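PDB 2INC: TouB protein from Pseudomonas stutzeri, which is a small ubiquitin-like subunit of the toluene/o-xylene monooxygenase hydroxylase, a diiron enzyme that probably hydroxylates aromatic hydrocarbons. Local coordinates for residues 1-5 against 16-21. Coordinates in Å, arbitrary orientation, origin at the centre of the assembly. Residue numbers count along the deposited sequence, not the author numbering.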
loop_
_atom_site.group_PDB
_atom_site.type_symbol
_atom_site.label_atom_id
_atom_site.label_comp_id
_atom_site.label_asym_id
_atom_site.label_seq_id
_atom_site.Cartn_x
_atom_site.Cartn_y
_atom_site.Cartn_z
ATOM N N THR C 1 28.235 25.823 52.171
ATOM C CA THR C 1 27.637 25.395 50.837
ATOM C C THR C 1 26.131 25.244 50.923
ATOM O O THR C 1 25.634 24.464 51.720
ATOM C CB THR C 1 28.308 24.118 50.221
ATOM O OG1 THR C 1 29.105 24.517 49.097
ATOM C CG2 THR C 1 27.290 23.083 49.729
ATOM N N PHE C 2 25.409 26.007 50.106
ATOM C CA PHE C 2 23.966 26.175 50.309
ATOM C C PHE C 2 23.309 26.459 48.972
ATOM O O PHE C 2 23.701 27.391 48.270
ATOM C CB PHE C 2 23.709 27.306 51.288
ATOM C CG PHE C 2 22.266 27.449 51.717
ATOM C CD1 PHE C 2 21.733 26.643 52.719
ATOM C CD2 PHE C 2 21.447 28.406 51.144
ATOM C CE1 PHE C 2 20.423 26.788 53.123
ATOM C CE2 PHE C 2 20.128 28.560 51.564
ATOM C CZ PHE C 2 19.618 27.748 52.550
ATOM N N PRO C 3 22.324 25.622 48.591
ATOM C CA PRO C 3 21.700 25.814 47.278
ATOM C C PRO C 3 20.648 26.884 47.318
ATOM O O PRO C 3 19.793 26.924 48.223
ATOM C CB PRO C 3 21.062 24.450 46.996
ATOM C CG PRO C 3 20.682 23.940 48.398
ATOM C CD PRO C 3 21.787 24.450 49.313
ATOM N N ILE C 4 20.724 27.781 46.358
ATOM C CA ILE C 4 19.602 28.654 46.123
ATOM C C ILE C 4 19.217 28.598 44.642
ATOM O O ILE C 4 19.994 28.116 43.787
ATOM C CB ILE C 4 19.867 30.141 46.584
ATOM C CG1 ILE C 4 21.091 30.728 45.888
ATOM C CG2 ILE C 4 20.004 30.234 48.135
ATOM C CD1 ILE C 4 20.798 31.572 44.703
ATOM N N MET C 5 18.031 29.125 44.356
ATOM C CA MET C 5 17.500 29.296 42.987
ATOM C C MET C 5 17.491 30.783 42.611
ATOM O O MET C 5 16.844 31.622 43.259
ATOM C CB MET C 5 16.049 28.717 42.850
ATOM C CG MET C 5 15.904 27.212 43.244
ATOM S SD MET C 5 17.055 26.142 42.375
ATOM C CE MET C 5 16.434 24.511 42.815
ATOM N N LEU C 16 19.699 26.948 39.305
ATOM C CA LEU C 16 20.304 26.524 40.564
ATOM C C LEU C 16 21.715 27.154 40.678
ATOM O O LEU C 16 22.526 27.016 39.769
ATOM C CB LEU C 16 20.385 25.000 40.634
ATOM C CG LEU C 16 21.239 24.380 41.772
ATOM C CD1 LEU C 16 20.610 24.602 43.176
ATOM C CD2 LEU C 16 21.457 22.912 41.519
ATOM N N VAL C 17 21.989 27.819 41.791
ATOM C CA VAL C 17 23.286 28.477 42.019
ATOM C C VAL C 17 23.693 28.136 43.462
ATOM O O VAL C 17 23.018 28.553 44.413
ATOM C CB VAL C 17 23.185 30.005 41.840
ATOM C CG1 VAL C 17 24.505 30.679 42.152
ATOM C CG2 VAL C 17 22.783 30.354 40.425
ATOM N N PRO C 18 24.734 27.312 43.619
ATOM C CA PRO C 18 25.258 27.078 44.962
ATOM C C PRO C 18 25.956 28.337 45.475
ATOM O O PRO C 18 26.682 29.016 44.733
ATOM C CB PRO C 18 26.265 25.936 44.769
ATOM C CG PRO C 18 26.630 25.948 43.344
ATOM C CD PRO C 18 25.477 26.574 42.584
ATOM N N VAL C 19 25.665 28.700 46.707
ATOM C CA VAL C 19 26.339 29.833 47.320
ATOM C C VAL C 19 26.958 29.283 48.602
ATOM O O VAL C 19 26.801 28.105 48.893
ATOM C CB VAL C 19 25.370 31.016 47.625
ATOM C CG1 VAL C 19 24.797 31.601 46.348
ATOM C CG2 VAL C 19 24.263 30.614 48.565
ATOM N N ASP C 20 27.658 30.123 49.355
ATOM C CA ASP C 20 28.199 29.722 50.657
ATOM C C ASP C 20 27.436 30.400 51.785
ATOM O O ASP C 20 27.016 31.537 51.624
ATOM C CB ASP C 20 29.650 30.155 50.742
ATOM C CG ASP C 20 30.364 29.503 51.896
ATOM O OD1 ASP C 20 30.848 28.351 51.723
ATOM O OD2 ASP C 20 30.427 30.158 52.964
ATOM N N THR C 21 27.262 29.725 52.921
ATOM C CA THR C 21 26.561 30.327 54.077
ATOM C C THR C 21 27.267 31.607 54.604
ATOM O O THR C 21 26.646 32.478 55.224
ATOM C CB THR C 21 26.377 29.286 55.227
ATOM O OG1 THR C 21 27.632 28.647 55.520
ATOM C CG2 THR C 21 25.386 28.193 54.822
#
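Four backbone hydrogen bonds join strand 2-5 to strand 16-19, which run antiparallel. Phe-2 and Val-19 exchange two, Phe-2 N to Val-19 O (2.8 Å) and Val-19 N to Phe-2 O (2.8 Å); Ile-4 and Val-17 repeat the pattern, Ile-4 N to Val-17 O (3.1 Å) and Val-17 N to Ile-4 O (2.8 Å). Pro-3 and Pro-18, which lack an amide hydrogen, face each other at a non-hydrogen-bonded pair, so neither costs the ladder a bond. Apolar packing follows the two faces. Ile-4 CG1 meets Val-19 CG1 (3.8 Å) and Ile-4 CD1 nears Val-17 CB (4.0 Å), on the face covered by helix 25-33; on the other, Pro-3 CB touches Leu-16 CD1 (3.8 Å) and Met-5 SD lies 3.9 Å from Leu-16 CB, against a neighbouring chain, the toluene, o-xylene monooxygenase oxygenase subunit. A long salt bridge, Thr-1 N to Asp-20 OD1 (3.7 Å), links the ends; Asp-20 OD2 also accepts from Glu-22 N. This is the N-terminal β-hairpin of the ubiquitin-like β-grasp fold, whose sheet packs against the helix.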